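Local coordinates for protein dihydrofolate reductase (Moritella profunda, PDB 3IA4) that probably catalyses the NADPH-dependent reduction of 7,8-dihydrofolate to tetrahydrofolate, a key step of folate metabolism, and binds the inhibitor methotrexate, at residues I2-A7 with A109-L114; W23-E28 with N149-R154; G57-V62 with G73-A78; L37-V42 with V90-I95. All blocks are in the same frame, centred on the assembly; numbering follows the deposited sequence.

Contact 1: I2-A7 with A109-L114; sequences IVSMIA and ADRLYL. With MTX (methotrexate), chain F.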
# COMPACT_ATOMS: atom_id res chain seq x y z
N ILE A 2 14.72 3.43 3.39
CA ILE A 2 13.80 4.22 2.58
C ILE A 2 12.42 3.92 3.10
O ILE A 2 12.11 2.74 3.34
CB ILE A 2 13.95 3.75 1.12
CG1 ILE A 2 15.35 4.16 0.65
CG2 ILE A 2 12.85 4.30 0.23
CD1 ILE A 2 15.78 3.38 -0.58
N VAL A 3 11.61 4.96 3.32
CA VAL A 3 10.21 4.76 3.68
C VAL A 3 9.34 4.92 2.48
O VAL A 3 9.31 5.99 1.87
CB VAL A 3 9.77 5.75 4.78
CG1 VAL A 3 8.26 5.62 5.04
CG2 VAL A 3 10.59 5.48 6.03
N SER A 4 8.74 3.83 2.04
CA SER A 4 7.93 3.85 0.81
C SER A 4 6.49 3.51 1.10
O SER A 4 6.25 2.75 2.02
CB SER A 4 8.50 2.82 -0.19
OG SER A 4 9.82 3.19 -0.56
N MET A 5 5.53 4.03 0.31
CA MET A 5 4.16 3.60 0.45
C MET A 5 3.74 3.10 -0.93
O MET A 5 4.20 3.63 -1.95
CB MET A 5 3.23 4.79 0.85
CG MET A 5 3.85 5.53 2.04
SD MET A 5 2.65 6.46 3.07
CE MET A 5 1.74 7.39 1.85
N ILE A 6 2.92 2.09 -0.95
CA ILE A 6 2.49 1.45 -2.22
C ILE A 6 0.98 1.38 -2.16
O ILE A 6 0.42 0.96 -1.15
CB ILE A 6 3.12 0.05 -2.47
CG1 ILE A 6 2.54 -0.50 -3.78
CG2 ILE A 6 2.82 -0.90 -1.29
CD1 ILE A 6 3.34 -1.75 -4.38
N ALA A 7 0.32 1.82 -3.24
CA ALA A 7 -1.15 1.81 -3.29
C ALA A 7 -1.64 1.77 -4.71
O ALA A 7 -0.91 2.22 -5.61
CB ALA A 7 -1.68 3.16 -2.66
N ALA A 109 7.30 9.93 3.82
CA ALA A 109 7.58 8.97 2.77
C ALA A 109 8.65 9.49 1.84
O ALA A 109 8.65 10.67 1.41
CB ALA A 109 6.31 8.63 1.98
N ASP A 110 9.57 8.61 1.55
CA ASP A 110 10.59 8.92 0.58
C ASP A 110 10.11 8.59 -0.86
O ASP A 110 10.58 9.24 -1.81
CB ASP A 110 11.82 8.04 0.89
CG ASP A 110 12.47 8.40 2.23
OD1 ASP A 110 12.75 7.48 3.01
OD2 ASP A 110 12.75 9.61 2.50
N ARG A 111 9.30 7.52 -1.01
CA ARG A 111 8.84 7.08 -2.33
C ARG A 111 7.37 6.68 -2.24
O ARG A 111 6.93 6.20 -1.18
CB ARG A 111 9.62 5.83 -2.80
CG ARG A 111 11.10 6.02 -3.01
CD ARG A 111 11.67 4.66 -3.36
NE ARG A 111 13.06 4.82 -3.78
CZ ARG A 111 13.82 3.79 -4.09
NH1 ARG A 111 13.35 2.56 -3.92
NH2 ARG A 111 15.08 3.98 -4.49
N LEU A 112 6.64 6.86 -3.33
CA LEU A 112 5.30 6.31 -3.50
C LEU A 112 5.34 5.39 -4.70
O LEU A 112 5.78 5.78 -5.78
CB LEU A 112 4.28 7.42 -3.80
CG LEU A 112 4.18 8.48 -2.68
CD1 LEU A 112 3.16 9.56 -3.12
CD2 LEU A 112 3.86 7.91 -1.28
N TYR A 113 4.86 4.17 -4.52
CA TYR A 113 4.72 3.25 -5.62
C TYR A 113 3.23 3.28 -5.96
O TYR A 113 2.42 2.66 -5.28
CB TYR A 113 5.06 1.81 -5.18
CG TYR A 113 6.54 1.53 -4.90
CD1 TYR A 113 7.15 0.46 -5.53
CD2 TYR A 113 7.28 2.26 -3.96
CE1 TYR A 113 8.45 0.12 -5.26
CE2 TYR A 113 8.64 1.93 -3.70
CZ TYR A 113 9.17 0.83 -4.35
OH TYR A 113 10.51 0.51 -4.15
N LEU A 114 2.85 4.05 -6.97
CA LEU A 114 1.44 4.20 -7.28
C LEU A 114 1.04 3.44 -8.54
O LEU A 114 1.62 3.60 -9.60
CB LEU A 114 1.11 5.69 -7.51
CG LEU A 114 1.43 6.63 -6.32
CD1 LEU A 114 0.98 8.05 -6.55
CD2 LEU A 114 0.76 6.08 -5.03
N1 MTX F . -2.06 -2.89 -4.90
C2 MTX F . -1.14 -1.92 -4.74
NA2 MTX F . -0.58 -1.41 -5.85
N3 MTX F . -0.77 -1.50 -3.49
C4 MTX F . -1.33 -2.05 -2.37
NA4 MTX F . -0.97 -1.58 -1.20
C4A MTX F . -2.24 -3.05 -2.52
N5 MTX F . -2.77 -3.64 -1.39
C6 MTX F . -3.69 -4.64 -1.55
C7 MTX F . -4.09 -5.11 -2.80
N8 MTX F . -3.53 -4.52 -3.94
C8A MTX F . -2.61 -3.49 -3.77
C9 MTX F . -4.28 -5.24 -0.28
N10 MTX F . -5.03 -6.47 -0.51
CM MTX F . -6.49 -6.42 -0.25
C11 MTX F . -3.15 -10.04 -1.71
C12 MTX F . -4.53 -10.00 -1.54
C13 MTX F . -5.15 -8.84 -1.13
C14 MTX F . -4.39 -7.69 -0.92
C15 MTX F . -3.02 -7.75 -1.13
C16 MTX F . -2.37 -8.92 -1.44
C MTX F . -2.44 -11.23 -2.20
O MTX F . -2.95 -12.51 -2.01
N MTX F . -1.32 -11.00 -2.87
CA MTX F . -0.41 -12.02 -3.30
CT MTX F . 0.99 -11.67 -2.85
O1 MTX F . 1.30 -10.44 -2.73
O2 MTX F . 1.82 -12.58 -2.64
CB MTX F . -0.37 -12.16 -4.83
CG MTX F . -1.73 -12.57 -5.39
CD MTX F . -2.17 -13.99 -5.01
OE1 MTX F . -3.26 -14.47 -5.43
OE2 MTX F . -1.47 -14.71 -4.27

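Contact 2: W23-E28 with N149-R154; sequences WHLPAE and NPHNYR. With MTX (methotrexate), chain F.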
# COMPACT_ATOMS: atom_id res chain seq x y z
N TRP A 23 -12.86 -3.16 -7.51
CA TRP A 23 -12.57 -3.46 -8.92
C TRP A 23 -12.07 -4.89 -8.98
O TRP A 23 -11.64 -5.46 -7.97
CB TRP A 23 -11.50 -2.54 -9.53
CG TRP A 23 -10.24 -2.34 -8.72
CD1 TRP A 23 -9.19 -3.22 -8.57
CD2 TRP A 23 -9.95 -1.22 -7.89
NE1 TRP A 23 -8.20 -2.65 -7.74
CE2 TRP A 23 -8.67 -1.44 -7.30
CE3 TRP A 23 -10.63 0.00 -7.63
CZ2 TRP A 23 -8.07 -0.51 -6.44
CZ3 TRP A 23 -10.03 0.93 -6.74
CH2 TRP A 23 -8.75 0.67 -6.19
N HIS A 24 -12.15 -5.46 -10.18
CA HIS A 24 -11.57 -6.78 -10.46
C HIS A 24 -10.33 -6.57 -11.33
O HIS A 24 -10.46 -6.11 -12.46
CB HIS A 24 -12.59 -7.65 -11.22
CG HIS A 24 -12.09 -9.06 -11.47
ND1 HIS A 24 -11.63 -9.49 -12.69
CD2 HIS A 24 -11.90 -10.08 -10.61
CE1 HIS A 24 -11.19 -10.73 -12.58
NE2 HIS A 24 -11.36 -11.12 -11.33
N LEU A 25 -9.13 -6.86 -10.82
CA LEU A 25 -7.92 -6.59 -11.55
C LEU A 25 -6.79 -7.49 -11.00
O LEU A 25 -5.87 -7.05 -10.33
CB LEU A 25 -7.58 -5.06 -11.37
CG LEU A 25 -6.83 -4.36 -12.49
CD1 LEU A 25 -7.53 -4.53 -13.89
CD2 LEU A 25 -6.58 -2.85 -12.14
N PRO A 26 -6.88 -8.80 -11.26
CA PRO A 26 -5.97 -9.76 -10.65
C PRO A 26 -4.52 -9.47 -10.96
O PRO A 26 -3.66 -9.75 -10.12
CB PRO A 26 -6.34 -11.10 -11.33
CG PRO A 26 -7.42 -10.78 -12.33
CD PRO A 26 -7.93 -9.40 -12.09
N ALA A 27 -4.20 -8.98 -12.16
CA ALA A 27 -2.81 -8.75 -12.48
C ALA A 27 -2.15 -7.70 -11.61
O ALA A 27 -0.92 -7.67 -11.49
CB ALA A 27 -2.65 -8.31 -13.97
N GLU A 28 -2.95 -6.76 -11.11
CA GLU A 28 -2.42 -5.70 -10.27
C GLU A 28 -1.86 -6.30 -8.98
O GLU A 28 -0.91 -5.75 -8.41
CB GLU A 28 -3.49 -4.69 -9.92
CG GLU A 28 -2.92 -3.29 -9.76
CD GLU A 28 -2.30 -3.02 -8.38
OE1 GLU A 28 -2.88 -3.49 -7.39
OE2 GLU A 28 -1.25 -2.32 -8.31
N ASN A 149 -8.15 -8.59 -17.21
CA ASN A 149 -8.06 -7.32 -16.48
C ASN A 149 -8.75 -6.27 -17.32
O ASN A 149 -8.20 -5.83 -18.30
CB ASN A 149 -6.58 -6.95 -16.31
CG ASN A 149 -5.85 -7.92 -15.47
OD1 ASN A 149 -5.88 -7.82 -14.21
ND2 ASN A 149 -5.24 -8.93 -16.12
N PRO A 150 -9.95 -5.84 -16.90
CA PRO A 150 -10.84 -5.04 -17.75
C PRO A 150 -10.52 -3.55 -17.81
O PRO A 150 -11.17 -2.86 -18.57
CB PRO A 150 -12.21 -5.21 -17.09
CG PRO A 150 -11.90 -5.65 -15.62
CD PRO A 150 -10.59 -6.32 -15.64
N HIS A 151 -9.57 -3.05 -17.04
CA HIS A 151 -9.27 -1.63 -17.04
C HIS A 151 -7.82 -1.42 -17.34
O HIS A 151 -6.99 -2.19 -16.88
CB HIS A 151 -9.52 -1.06 -15.59
CG HIS A 151 -10.82 -1.51 -15.01
ND1 HIS A 151 -12.02 -1.20 -15.60
CD2 HIS A 151 -11.12 -2.22 -13.89
CE1 HIS A 151 -13.01 -1.74 -14.90
NE2 HIS A 151 -12.50 -2.35 -13.85
N ASN A 152 -7.50 -0.34 -18.06
CA ASN A 152 -6.14 0.06 -18.23
C ASN A 152 -5.58 0.50 -16.87
O ASN A 152 -6.28 1.12 -16.09
CB ASN A 152 -6.09 1.28 -19.12
CG ASN A 152 -6.54 0.99 -20.55
OD1 ASN A 152 -6.35 -0.08 -21.03
ND2 ASN A 152 -7.15 1.98 -21.22
N TYR A 153 -4.32 0.20 -16.63
CA TYR A 153 -3.65 0.74 -15.41
C TYR A 153 -2.20 0.98 -15.68
O TYR A 153 -1.68 0.57 -16.73
CB TYR A 153 -3.90 -0.14 -14.18
CG TYR A 153 -3.31 -1.55 -14.27
CD1 TYR A 153 -3.98 -2.55 -14.96
CD2 TYR A 153 -2.09 -1.83 -13.68
CE1 TYR A 153 -3.41 -3.86 -15.05
CE2 TYR A 153 -1.53 -3.13 -13.74
CZ TYR A 153 -2.20 -4.12 -14.43
OH TYR A 153 -1.63 -5.39 -14.49
N ARG A 154 -1.54 1.72 -14.79
CA ARG A 154 -0.14 2.02 -15.06
C ARG A 154 0.54 2.17 -13.71
O ARG A 154 -0.11 2.45 -12.70
CB ARG A 154 0.04 3.29 -15.93
CG ARG A 154 -0.34 4.52 -15.17
CD ARG A 154 -0.36 5.76 -16.10
NE ARG A 154 -0.86 6.93 -15.35
CZ ARG A 154 -2.15 7.24 -15.22
NH1 ARG A 154 -2.52 8.31 -14.51
NH2 ARG A 154 -3.10 6.46 -15.79
N1 MTX F . -2.06 -2.89 -4.90
C2 MTX F . -1.14 -1.92 -4.74
NA2 MTX F . -0.58 -1.41 -5.85
N3 MTX F . -0.77 -1.50 -3.49
C4 MTX F . -1.33 -2.05 -2.37
NA4 MTX F . -0.97 -1.58 -1.20
C4A MTX F . -2.24 -3.05 -2.52
N5 MTX F . -2.77 -3.64 -1.39
C6 MTX F . -3.69 -4.64 -1.55
C7 MTX F . -4.09 -5.11 -2.80
N8 MTX F . -3.53 -4.52 -3.94
C8A MTX F . -2.61 -3.49 -3.77
C9 MTX F . -4.28 -5.24 -0.28
N10 MTX F . -5.03 -6.47 -0.51
CM MTX F . -6.49 -6.42 -0.25
C11 MTX F . -3.15 -10.04 -1.71
C12 MTX F . -4.53 -10.00 -1.54
C13 MTX F . -5.15 -8.84 -1.13
C14 MTX F . -4.39 -7.69 -0.92
C15 MTX F . -3.02 -7.75 -1.13
C16 MTX F . -2.37 -8.92 -1.44
C MTX F . -2.44 -11.23 -2.20
O MTX F . -2.95 -12.51 -2.01
N MTX F . -1.32 -11.00 -2.87
CA MTX F . -0.41 -12.02 -3.30
CT MTX F . 0.99 -11.67 -2.85
O1 MTX F . 1.30 -10.44 -2.73
O2 MTX F . 1.82 -12.58 -2.64
CB MTX F . -0.37 -12.16 -4.83
CG MTX F . -1.73 -12.57 -5.39
CD MTX F . -2.17 -13.99 -5.01
OE1 MTX F . -3.26 -14.47 -5.43
OE2 MTX F . -1.47 -14.71 -4.27
O HOH W 1 -13.86 -4.10 -11.98
O HOH W 2 0.64 -6.05 -13.46

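Contact 3: G57-V62 with G73-A78; sequences GRLNIV and GVTVVA. With MTX (methotrexate), chain F.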
# COMPACT_ATOMS: atom_id res chain seq x y z
N GLY A 57 6.96 -14.34 2.30
CA GLY A 57 8.13 -13.73 1.69
C GLY A 57 8.35 -12.30 2.17
O GLY A 57 9.21 -11.59 1.65
N ARG A 58 7.53 -11.92 3.14
CA ARG A 58 7.53 -10.57 3.73
C ARG A 58 7.33 -10.61 5.22
O ARG A 58 6.51 -11.36 5.69
CB ARG A 58 6.40 -9.74 3.07
CG ARG A 58 6.75 -9.28 1.64
CD ARG A 58 5.54 -9.12 0.73
NE ARG A 58 5.05 -10.45 0.39
CZ ARG A 58 4.11 -10.69 -0.54
NH1 ARG A 58 3.52 -9.68 -1.24
NH2 ARG A 58 3.73 -11.94 -0.72
N LEU A 59 8.04 -9.74 5.98
CA LEU A 59 7.73 -9.53 7.40
C LEU A 59 6.43 -8.73 7.45
O LEU A 59 6.42 -7.61 6.96
CB LEU A 59 8.86 -8.72 8.08
CG LEU A 59 8.59 -8.29 9.53
CD1 LEU A 59 8.16 -9.47 10.41
CD2 LEU A 59 9.81 -7.48 10.14
N ASN A 60 5.37 -9.33 7.98
CA ASN A 60 4.07 -8.63 8.01
C ASN A 60 3.95 -7.90 9.35
O ASN A 60 3.87 -8.53 10.38
CB ASN A 60 2.87 -9.60 7.88
CG ASN A 60 2.68 -10.18 6.47
OD1 ASN A 60 1.57 -10.22 5.98
ND2 ASN A 60 3.75 -10.69 5.86
N ILE A 61 3.86 -6.55 9.35
CA ILE A 61 3.74 -5.78 10.59
C ILE A 61 2.36 -5.15 10.56
O ILE A 61 2.04 -4.52 9.57
CB ILE A 61 4.86 -4.69 10.65
CG1 ILE A 61 6.24 -5.35 10.63
CG2 ILE A 61 4.66 -3.71 11.85
CD1 ILE A 61 7.38 -4.38 10.35
N VAL A 62 1.56 -5.35 11.62
CA VAL A 62 0.18 -4.87 11.59
C VAL A 62 -0.02 -3.89 12.74
O VAL A 62 0.31 -4.19 13.89
CB VAL A 62 -0.81 -6.01 11.69
CG1 VAL A 62 -2.28 -5.48 11.76
CG2 VAL A 62 -0.63 -6.91 10.51
N GLY A 73 1.27 -15.32 12.74
CA GLY A 73 2.13 -15.06 11.60
C GLY A 73 2.36 -13.59 11.22
O GLY A 73 2.91 -13.29 10.13
N VAL A 74 1.90 -12.70 12.07
CA VAL A 74 2.19 -11.27 11.91
C VAL A 74 2.70 -10.68 13.23
O VAL A 74 2.41 -11.19 14.32
CB VAL A 74 0.97 -10.48 11.45
CG1 VAL A 74 0.32 -11.13 10.22
CG2 VAL A 74 -0.02 -10.30 12.61
N THR A 75 3.44 -9.59 13.11
CA THR A 75 3.90 -8.87 14.27
C THR A 75 2.99 -7.67 14.48
O THR A 75 2.93 -6.80 13.60
CB THR A 75 5.33 -8.39 14.00
OG1 THR A 75 6.15 -9.57 13.82
CG2 THR A 75 5.84 -7.49 15.16
N VAL A 76 2.29 -7.63 15.62
CA VAL A 76 1.39 -6.50 15.91
C VAL A 76 2.12 -5.48 16.73
O VAL A 76 2.76 -5.82 17.75
CB VAL A 76 0.12 -6.97 16.66
CG1 VAL A 76 -0.72 -5.78 17.13
CG2 VAL A 76 -0.69 -7.89 15.70
N VAL A 77 2.04 -4.22 16.31
CA VAL A 77 2.70 -3.12 17.06
C VAL A 77 1.68 -2.05 17.35
O VAL A 77 0.70 -1.88 16.58
CB VAL A 77 3.85 -2.52 16.29
CG1 VAL A 77 5.04 -3.55 16.15
CG2 VAL A 77 3.37 -2.09 14.90
N ALA A 78 1.88 -1.29 18.43
CA ALA A 78 0.84 -0.36 18.85
C ALA A 78 1.11 1.08 18.47
O ALA A 78 0.29 1.98 18.75
CB ALA A 78 0.61 -0.47 20.40
N1 MTX F . -2.06 -2.89 -4.90
C2 MTX F . -1.14 -1.92 -4.74
NA2 MTX F . -0.58 -1.41 -5.85
N3 MTX F . -0.77 -1.50 -3.49
C4 MTX F . -1.33 -2.05 -2.37
NA4 MTX F . -0.97 -1.58 -1.20
C4A MTX F . -2.24 -3.05 -2.52
N5 MTX F . -2.77 -3.64 -1.39
C6 MTX F . -3.69 -4.64 -1.55
C7 MTX F . -4.09 -5.11 -2.80
N8 MTX F . -3.53 -4.52 -3.94
C8A MTX F . -2.61 -3.49 -3.77
C9 MTX F . -4.28 -5.24 -0.28
N10 MTX F . -5.03 -6.47 -0.51
CM MTX F . -6.49 -6.42 -0.25
C11 MTX F . -3.15 -10.04 -1.71
C12 MTX F . -4.53 -10.00 -1.54
C13 MTX F . -5.15 -8.84 -1.13
C14 MTX F . -4.39 -7.69 -0.92
C15 MTX F . -3.02 -7.75 -1.13
C16 MTX F . -2.37 -8.92 -1.44
C MTX F . -2.44 -11.23 -2.20
O MTX F . -2.95 -12.51 -2.01
N MTX F . -1.32 -11.00 -2.87
CA MTX F . -0.41 -12.02 -3.30
CT MTX F . 0.99 -11.67 -2.85
O1 MTX F . 1.30 -10.44 -2.73
O2 MTX F . 1.82 -12.58 -2.64
CB MTX F . -0.37 -12.16 -4.83
CG MTX F . -1.73 -12.57 -5.39
CD MTX F . -2.17 -13.99 -5.01
OE1 MTX F . -3.26 -14.47 -5.43
OE2 MTX F . -1.47 -14.71 -4.27
O HOH W 3 5.31 -12.02 8.98

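Contact 4: L37-V42 with V90-I95; sequences LGKPIV and VEELMI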
# COMPACT_ATOMS: atom_id res chain seq x y z
N LEU A 37 7.80 -8.16 -2.41
CA LEU A 37 8.52 -9.38 -1.98
C LEU A 37 9.90 -9.03 -1.48
O LEU A 37 10.60 -8.20 -2.04
CB LEU A 37 8.65 -10.38 -3.10
CG LEU A 37 7.55 -11.43 -3.17
CD1 LEU A 37 7.84 -12.26 -4.43
CD2 LEU A 37 7.49 -12.36 -1.92
N GLY A 38 10.26 -9.67 -0.37
CA GLY A 38 11.57 -9.48 0.25
C GLY A 38 11.67 -8.26 1.14
O GLY A 38 12.76 -7.93 1.59
N LYS A 39 10.56 -7.55 1.38
CA LYS A 39 10.63 -6.32 2.16
C LYS A 39 9.62 -6.43 3.34
O LYS A 39 8.61 -7.14 3.23
CB LYS A 39 10.24 -5.11 1.28
CG LYS A 39 11.04 -5.00 -0.01
CD LYS A 39 10.58 -3.82 -0.82
CE LYS A 39 11.32 -3.81 -2.20
NZ LYS A 39 10.81 -2.71 -3.06
N PRO A 40 9.85 -5.70 4.44
CA PRO A 40 8.83 -5.66 5.48
C PRO A 40 7.66 -4.87 4.95
O PRO A 40 7.90 -3.89 4.21
CB PRO A 40 9.47 -4.84 6.61
CG PRO A 40 10.94 -4.80 6.27
CD PRO A 40 11.03 -4.89 4.79
N ILE A 41 6.46 -5.29 5.27
CA ILE A 41 5.24 -4.56 4.88
C ILE A 41 4.50 -4.15 6.16
O ILE A 41 4.33 -4.95 7.07
CB ILE A 41 4.35 -5.42 3.93
CG1 ILE A 41 3.90 -6.75 4.55
CG2 ILE A 41 5.06 -5.57 2.57
CD1 ILE A 41 2.92 -7.51 3.60
N VAL A 42 4.10 -2.88 6.22
CA VAL A 42 3.44 -2.33 7.38
C VAL A 42 2.01 -1.95 6.96
O VAL A 42 1.83 -1.33 5.91
CB VAL A 42 4.17 -1.05 7.83
CG1 VAL A 42 3.43 -0.47 8.96
CG2 VAL A 42 5.62 -1.42 8.26
N VAL A 90 16.61 -2.39 7.42
CA VAL A 90 16.52 -2.81 6.03
C VAL A 90 16.69 -1.70 5.01
O VAL A 90 16.70 -0.51 5.34
CB VAL A 90 15.13 -3.50 5.78
CG1 VAL A 90 15.05 -4.81 6.56
CG2 VAL A 90 14.02 -2.58 6.18
N GLU A 91 16.77 -2.09 3.74
CA GLU A 91 16.96 -1.10 2.69
C GLU A 91 15.71 -0.22 2.59
O GLU A 91 15.82 0.98 2.47
CB GLU A 91 17.29 -1.79 1.37
CG GLU A 91 17.01 -1.02 0.10
CD GLU A 91 17.96 0.12 -0.19
OE1 GLU A 91 19.18 0.08 0.21
OE2 GLU A 91 17.47 1.08 -0.85
N GLU A 92 14.53 -0.86 2.69
CA GLU A 92 13.26 -0.17 2.36
C GLU A 92 12.12 -0.85 3.08
O GLU A 92 12.01 -2.07 3.04
CB GLU A 92 13.06 -0.29 0.86
CG GLU A 92 11.90 0.48 0.30
CD GLU A 92 11.84 0.37 -1.20
OE1 GLU A 92 12.37 -0.63 -1.75
OE2 GLU A 92 11.27 1.25 -1.86
N LEU A 93 11.27 -0.04 3.71
CA LEU A 93 10.07 -0.46 4.42
C LEU A 93 8.91 -0.12 3.47
O LEU A 93 8.94 0.96 2.86
CB LEU A 93 10.04 0.39 5.69
CG LEU A 93 8.93 0.54 6.68
CD1 LEU A 93 7.70 1.09 5.94
CD2 LEU A 93 8.73 -0.82 7.22
N MET A 94 7.90 -1.00 3.31
CA MET A 94 6.75 -0.69 2.42
C MET A 94 5.47 -0.54 3.23
O MET A 94 5.02 -1.50 3.84
CB MET A 94 6.51 -1.80 1.37
CG MET A 94 7.69 -2.19 0.51
SD MET A 94 8.13 -0.92 -0.71
CE MET A 94 6.75 -1.10 -1.83
N ILE A 95 4.88 0.67 3.24
CA ILE A 95 3.56 0.89 3.85
C ILE A 95 2.49 0.52 2.83
O ILE A 95 2.50 1.08 1.71
CB ILE A 95 3.43 2.36 4.25
CG1 ILE A 95 4.49 2.76 5.35
CG2 ILE A 95 1.98 2.66 4.67
CD1 ILE A 95 4.17 2.29 6.74

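Contact 1: I2-A7 with A109-L114
S4 to A7 pair in parallel with R111 to L114 in the central mixed sheet of the dihydrofolate reductase fold, the axes of strands 2-7 and 111-114 running 4.6 Å apart at 17°, and the backbone ladder steps from R111 N to V3 O, M5 N to R111 O, Y113 N to M5 O and A7 N to Y113 O. At its start V3 O accepts from both D110 N, at 2.7 Å, and R111 N. Chi1 of D110 (-66°) puts CG beside its backbone N, and the carboxylate takes V3 N on the anti side of OD1 at 2.8 Å, nearly straight at 174°. I2 lays CD1 over the centre of one face of the R111 guanidinium, 3.9 Å above its plane, while S4 OG lies at the edge of the Y113 ring, 3.6 Å from CE2. On the other face of the sheet M5 and L112 run side by side, M5 CE 3.8 Å from L112 CD2. S4 OG, R111 NH1 and Y113 OH all bond to E92 OE2 on strand 92-97. At the far end I6 O accepts methotrexate NA4 at 2.9 Å and also hydrogen-bonds with Y102 OH. The adjacent A7 N bond is likely to keep that carbonyl in place, and the hydroxyls and guanidinium would probably stabilise the buried E92 charge.

Contact 2: W23-E28 with N149-R154
The loop leading into helix 26-36, whose first turn carries the pteridine-binding glutamate of the folate site, is held by the turn that precedes strand 153-160. N149 turns its amide into the start of that helix: OD1 accepts A27 N at 2.9 Å on a lone pair in the amide plane. N149 CB meets L25 CD1 at 3.6 Å, the two side chains crossing at about a right angle. An alanine at N149 would probably leave A27 N without this acceptor and open a gap beside the methyl of A27. CG of L25, anti to the backbone N (chi1 -150°), lies between N149 and Y153; from it CD1 reaches N149 and P150, and CD2 lies 3.8 Å from CD1 of the Y153 ring. One water joins H24 N to H151 NE2, and another gives a hydrogen to A27 O and bonds Y153 OH at 2.6 Å. E28 OE2 accepts NA2 of methotrexate at 2.7 Å, nearly straight at 176°, and also bonds T115 OG1. E28 OE1 lies 2.7 Å from methotrexate N1. Around the contact, L25, W23 and H151 rest on I117 of strand 111-117, W23 and E28 touch A8 of strand 2-9, and the ring of Y153 meets that of Y143 on strand 135-143.

Contact 3: G57-V62 with G73-A78
Backbone hydrogen bonds between N60-V62 and T75-V77 make a parallel ladder: T75 N reaches N60 O at 3.0 Å, V62 N reaches T75 O, and V77 N reaches V62 O, with the axes of strands 60-62 and 75-77 at 31°. Before the first rung, a water accepts from N60 N and donates to G73 O. The apolar contacts fall on both faces. I61 CG2 meets V77 CG2 at 3.7 Å; on the other face V62 CG2 lies 4.0 Å from V74 CB, and V74 CG1 is 3.8 Å from N60 CB. Among polar side chains, N60 ND2 bonds R58 O from above the carbonyl plane, and N60 OD1 takes L55 N. R58 takes no part in the strand pairing; its chain, bent at chi3 (-72°), grips the CT carboxylate of methotrexate with two hydrogen bonds, NH1 to O1 and NH2 to O2, each 2.8 Å. A leucine in place of R58 would probably cost this carboxylate both bonds and the nearby charge of the guanidinium. P56 O and T36 OG1 also bond the guanidinium. Strand 75-77 is an edge strand of the mixed sheet of the dihydrofolate reductase fold; helix 80-87 covers I61 and V77, helix 45-51 puts F48 against V62 and V74, and strand 41-44 lies beyond strand 60-63.

Contact 4: L37-V42 with V90-I95
V42 and L93 form the tight part of the contact, their side chains crossing at about a right angle with V42 CG2 only 3.3 Å from L93 CD2, closer than usual for two carbons. I95 packs in beside them, its CD1 3.5 Å from V42 CB; chi2 of -76° swings that methyl toward V42. Two backbone bonds set the parallel pairing beneath these side chains: M94 N reaches P40 O at 3.0 Å, and V42 N reaches M94 O at 2.9 Å. Toward the start of both segments the fit is less close and partly open to solvent. There P40 and V90 meet tip to tip, CG to CG2 at 3.8 Å, and K39 extends across M94, its CD 3.6 Å from M94 CG. The tip of K39 completes a salt bridge, NZ to E92 OE1 at 2.9 Å, met from above the carboxylate plane; A35 O is a second partner of NZ. E92 OE2 is held by residues of strands 2-9 and 111-117, so the buried carboxylate has partners at both oxygens. In the parallel part of the dihydrofolate reductase sheet, strand 41-44 lies between strands 92-97 and 60-63, with V42 touching I61 and L63, while M94 packs on S4 and I6 of strand 2-9 and I95 lies against helix 99-105.

Contacts 1, 3 and 4 are parallel strand pairings of one mixed sheet, and contact 2 ties the entry of helix 26-36 to the turn before strand 153-160. Contacts 1 and 4 are buried and share E92, whose carboxylate joins strand 92-97 to strands 2-9 and 111-117; contacts 3 and 4 meet through strands 41-44 and 60-63. Contacts 2 and 3 are only partly buried, lie on opposite sides of the chain's centre, and each includes bridging water. Polar chemistry in the core is concentrated on one carboxylate, whereas in contacts 2 and 3 it goes to waters, loops and the inhibitor. Contacts 1, 2 and 3 reach different parts of methotrexate: the first two its pteridine, the third a carboxylate.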